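Local coordinates for intracellular protein transport protein USO1 (Saccharomyces cerevisiae S288c, PDB 6LSU) that is required for protein transport from the endoplasmic reticulum to the Golgi complex, its globular head being carried on a long coiled-coil tail, at residues I379-D385 with P398-V404. Numbering follows the deposited sequence.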
ATOM      1  N   ILE A 379       0.061  10.238 -22.560  1.00 53.75           N
ATOM      2  CA  ILE A 379       0.185   8.761 -22.632  1.00 52.83           C
ATOM      3  C   ILE A 379      -1.118   8.143 -23.173  1.00 58.24           C
ATOM      4  O   ILE A 379      -2.246   8.468 -22.693  1.00 53.22           O
ATOM      5  CB  ILE A 379       0.585   8.203 -21.286  1.00 52.33           C
ATOM      6  CG1 ILE A 379       1.851   8.896 -20.801  1.00 53.78           C
ATOM      7  CG2 ILE A 379       0.692   6.701 -21.403  1.00 54.89           C
ATOM      8  CD1 ILE A 379       2.299   8.472 -19.428  1.00 57.08           C
ATOM      9  N   ASP A 380      -0.941   7.253 -24.149  1.00 63.36           N
ATOM     10  CA  ASP A 380      -1.995   6.489 -24.853  1.00 65.39           C
ATOM     11  C   ASP A 380      -1.704   4.997 -24.646  1.00 66.35           C
ATOM     12  O   ASP A 380      -0.530   4.595 -24.551  1.00 70.71           O
ATOM     13  CB  ASP A 380      -2.036   6.838 -26.337  1.00 69.83           C
ATOM     14  CG  ASP A 380      -2.494   8.258 -26.647  1.00 88.59           C
ATOM     15  OD1 ASP A 380      -3.466   8.743 -25.975  1.00 87.11           O
ATOM     16  OD2 ASP A 380      -1.879   8.884 -27.570  1.00 99.20           O
ATOM     17  N   VAL A 381      -2.726   4.162 -24.573  1.00 68.90           N
ATOM     18  CA  VAL A 381      -2.452   2.715 -24.410  1.00 72.86           C
ATOM     19  C   VAL A 381      -3.092   1.981 -25.582  1.00 71.72           C
ATOM     20  O   VAL A 381      -4.160   2.334 -26.063  1.00 72.89           O
ATOM     21  CB  VAL A 381      -2.810   2.218 -22.998  1.00 77.76           C
ATOM     22  CG1 VAL A 381      -3.914   3.030 -22.376  1.00 79.31           C
ATOM     23  CG2 VAL A 381      -3.117   0.735 -22.933  1.00 85.14           C
ATOM     24  N   PRO A 382      -2.344   1.047 -26.186  1.00 71.82           N
ATOM     25  CA  PRO A 382      -2.801   0.275 -27.341  1.00 79.06           C
ATOM     26  C   PRO A 382      -4.000  -0.590 -26.920  1.00 84.80           C
ATOM     27  O   PRO A 382      -3.950  -1.177 -25.834  1.00 89.35           O
ATOM     28  CB  PRO A 382      -1.570  -0.585 -27.665  1.00 78.89           C
ATOM     29  CG  PRO A 382      -0.917  -0.748 -26.292  1.00 79.76           C
ATOM     30  CD  PRO A 382      -0.995   0.663 -25.757  1.00 76.87           C
ATOM     31  N   TYR A 383      -5.043  -0.630 -27.745  1.00 80.52           N
ATOM     32  CA  TYR A 383      -6.196  -1.551 -27.602  1.00 85.64           C
ATOM     33  C   TYR A 383      -6.365  -2.329 -28.913  1.00 92.45           C
ATOM     34  O   TYR A 383      -5.856  -1.886 -29.977  1.00 79.64           O
ATOM     35  CB  TYR A 383      -7.419  -0.771 -27.113  1.00 80.42           C
ATOM     36  CG  TYR A 383      -7.396  -0.682 -25.615  1.00 89.30           C
ATOM     37  CD1 TYR A 383      -6.698   0.321 -24.965  1.00 93.88           C
ATOM     38  CD2 TYR A 383      -7.950  -1.685 -24.836  1.00100.12           C
ATOM     39  CE1 TYR A 383      -6.642   0.387 -23.583  1.00 94.14           C
ATOM     40  CE2 TYR A 383      -7.907  -1.637 -23.447  1.00100.53           C
ATOM     41  CZ  TYR A 383      -7.250  -0.590 -22.815  1.00 99.57           C
ATOM     42  OH  TYR A 383      -7.173  -0.504 -21.452  1.00 96.93           O
ATOM     43  N   PHE A 384      -7.001  -3.507 -28.829  1.00100.52           N
ATOM     44  CA  PHE A 384      -7.294  -4.415 -29.997  1.00106.98           C
ATOM     45  C   PHE A 384      -8.819  -4.380 -30.397  1.00118.18           C
ATOM     46  O   PHE A 384      -9.754  -4.441 -29.529  1.00117.80           O
ATOM     47  CB  PHE A 384      -6.635  -5.801 -29.770  1.00104.87           C
ATOM     48  CG  PHE A 384      -6.902  -6.756 -30.901  1.00103.45           C
ATOM     49  CD1 PHE A 384      -6.235  -6.556 -32.096  1.00102.31           C
ATOM     50  CD2 PHE A 384      -7.839  -7.783 -30.808  1.00102.94           C
ATOM     51  CE1 PHE A 384      -6.463  -7.392 -33.175  1.00109.89           C
ATOM     52  CE2 PHE A 384      -8.070  -8.619 -31.890  1.00106.16           C
ATOM     53  CZ  PHE A 384      -7.380  -8.421 -33.072  1.00108.10           C
ATOM     54  N   ASP A 385      -9.065  -4.174 -31.701  1.00126.58           N
ATOM     55  CA  ASP A 385     -10.309  -4.454 -32.480  1.00130.62           C
ATOM     56  C   ASP A 385     -11.546  -3.711 -31.962  1.00146.21           C
ATOM     57  O   ASP A 385     -11.696  -3.391 -30.782  1.00147.21           O
ATOM     58  CB  ASP A 385     -10.545  -5.962 -32.687  1.00122.65           C
ATOM     59  CG  ASP A 385     -11.391  -6.717 -31.660  1.00112.16           C
ATOM     60  OD1 ASP A 385     -11.930  -6.088 -30.734  1.00108.42           O
ATOM     61  OD2 ASP A 385     -11.502  -7.952 -31.797  1.00 99.62           O
ATOM     62  N   PRO A 398      -6.795  -2.388 -36.675  1.00142.36           N
ATOM     63  CA  PRO A 398      -7.611  -2.877 -35.555  1.00134.17           C
ATOM     64  C   PRO A 398      -7.091  -2.411 -34.181  1.00123.22           C
ATOM     65  O   PRO A 398      -7.828  -2.442 -33.210  1.00109.66           O
ATOM     66  CB  PRO A 398      -7.455  -4.404 -35.663  1.00139.35           C
ATOM     67  CG  PRO A 398      -6.043  -4.565 -36.195  1.00140.55           C
ATOM     68  CD  PRO A 398      -5.922  -3.449 -37.216  1.00145.60           C
ATOM     69  N   ILE A 399      -5.816  -2.015 -34.138  1.00109.81           N
ATOM     70  CA  ILE A 399      -5.156  -1.368 -32.971  1.00103.75           C
ATOM     71  C   ILE A 399      -5.666   0.073 -32.889  1.00 99.87           C
ATOM     72  O   ILE A 399      -5.582   0.789 -33.909  1.00110.83           O
ATOM     73  CB  ILE A 399      -3.617  -1.404 -33.080  1.00101.78           C
ATOM     74  CG1 ILE A 399      -3.083  -2.708 -33.693  1.00111.98           C
ATOM     75  CG2 ILE A 399      -2.995  -1.122 -31.720  1.00100.99           C
ATOM     76  CD1 ILE A 399      -2.750  -2.633 -35.190  1.00117.06           C
ATOM     77  N   LYS A 400      -6.169   0.474 -31.722  1.00 94.39           N
ATOM     78  CA  LYS A 400      -6.622   1.855 -31.423  1.00 88.59           C
ATOM     79  C   LYS A 400      -5.861   2.326 -30.176  1.00 81.30           C
ATOM     80  O   LYS A 400      -5.590   1.497 -29.316  1.00 77.28           O
ATOM     81  CB  LYS A 400      -8.148   1.861 -31.295  1.00 90.11           C
ATOM     82  CG  LYS A 400      -8.763   3.222 -30.984  1.00108.30           C
ATOM     83  CD  LYS A 400      -8.231   4.385 -31.837  1.00113.14           C
ATOM     84  CE  LYS A 400      -9.058   5.653 -31.724  1.00113.11           C
ATOM     85  NZ  LYS A 400      -8.291   6.857 -32.125  1.00112.94           N
ATOM     86  N   LEU A 401      -5.406   3.577 -30.143  1.00 76.59           N
ATOM     87  CA  LEU A 401      -4.718   4.131 -28.960  1.00 76.10           C
ATOM     88  C   LEU A 401      -5.726   4.932 -28.150  1.00 77.73           C
ATOM     89  O   LEU A 401      -6.337   5.841 -28.719  1.00 82.63           O
ATOM     90  CB  LEU A 401      -3.570   5.016 -29.428  1.00 83.78           C
ATOM     91  CG  LEU A 401      -2.440   4.265 -30.119  1.00 85.11           C
ATOM     92  CD1 LEU A 401      -1.597   5.234 -30.919  1.00 91.24           C
ATOM     93  CD2 LEU A 401      -1.581   3.523 -29.112  1.00 83.24           C
ATOM     94  N   ILE A 402      -5.925   4.580 -26.882  1.00 74.31           N
ATOM     95  CA  ILE A 402      -6.835   5.346 -25.984  1.00 69.97           C
ATOM     96  C   ILE A 402      -5.981   6.098 -24.986  1.00 58.53           C
ATOM     97  O   ILE A 402      -5.013   5.565 -24.457  1.00 56.42           O
ATOM     98  CB  ILE A 402      -7.869   4.430 -25.311  1.00 74.17           C
ATOM     99  CG1 ILE A 402      -8.725   3.700 -26.360  1.00 82.28           C
ATOM    100  CG2 ILE A 402      -8.726   5.223 -24.359  1.00 67.54           C
ATOM    101  CD1 ILE A 402      -8.179   2.362 -26.776  1.00 83.73           C
ATOM    102  N   PRO A 403      -6.321   7.368 -24.715  1.00 56.71           N
ATOM    103  CA  PRO A 403      -5.674   8.133 -23.660  1.00 56.04           C
ATOM    104  C   PRO A 403      -5.894   7.490 -22.291  1.00 59.88           C
ATOM    105  O   PRO A 403      -6.988   7.087 -21.983  1.00 59.62           O
ATOM    106  CB  PRO A 403      -6.320   9.503 -23.704  1.00 55.60           C
ATOM    107  CG  PRO A 403      -6.963   9.566 -25.035  1.00 55.26           C
ATOM    108  CD  PRO A 403      -7.346   8.145 -25.400  1.00 57.49           C
ATOM    109  N   VAL A 404      -4.798   7.384 -21.524  1.00 66.88           N
ATOM    110  CA  VAL A 404      -4.782   6.808 -20.143  1.00 55.71           C
ATOM    111  C   VAL A 404      -5.836   7.540 -19.296  1.00 52.79           C
ATOM    112  O   VAL A 404      -6.642   6.914 -18.640  1.00 59.98           O
ATOM    113  CB  VAL A 404      -3.345   6.841 -19.615  1.00 56.97           C
ATOM    114  CG1 VAL A 404      -3.191   7.348 -18.189  1.00 65.37           C
ATOM    115  CG2 VAL A 404      -2.739   5.465 -19.766  1.00 63.67           C
TER
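V381 and Y383 pair with I402 and K400 through reciprocal backbone hydrogen bonds, so strands 380-384 and 399-403 run antiparallel, their short axes at 146° and 4.3 Å apart at closest approach. They form a two-stranded beta hairpin with a long connecting loop, inserted between helices 370-376 and 404-414 within ARM repeat 7 of the largely helical globular head. Beyond these pairs, D385 N donates a hydrogen bond to P398 O at the loop end and V404 N donates one to I379 O at the base, the latter almost straight at the hydrogen (177°). The prolines suit their places: P382 and P403 occupy non-hydrogen-bonded pairs, where a missing N-H costs the ladder nothing.

V381, Y383 and I402 share the face that meets I407 of helix 404-414. The Y383 and I402 side chains cross at about a right angle, though the modelled closeness of their carbons is doubtful. With an alanine here in place of Y383, the backbone pairing is likely to survive, but I402 and I407 would probably lose their aromatic neighbour. At the base, beta-branched V404 crosses V381, CG2 to CG1 3.8 Å, and lies alongside I379, which also packs on L338, M339 and L342 of helix 337-346; apolar residues fit here because this end packs against that helix.

The other face, with D380, P382, F384, I399 and L401, is more exposed. L401 lays CD2 against the P382 backbone, 3.9 Å from CA, while F384, its CG anti to the backbone N (chi1 180°), reaches diagonally past its partner I399 to P398, where CE1 lies 4.0 Å from CB. D380, a polar residue, suits this face, where it is partly exposed, its OD1 resting 3.3 Å from P403 CA.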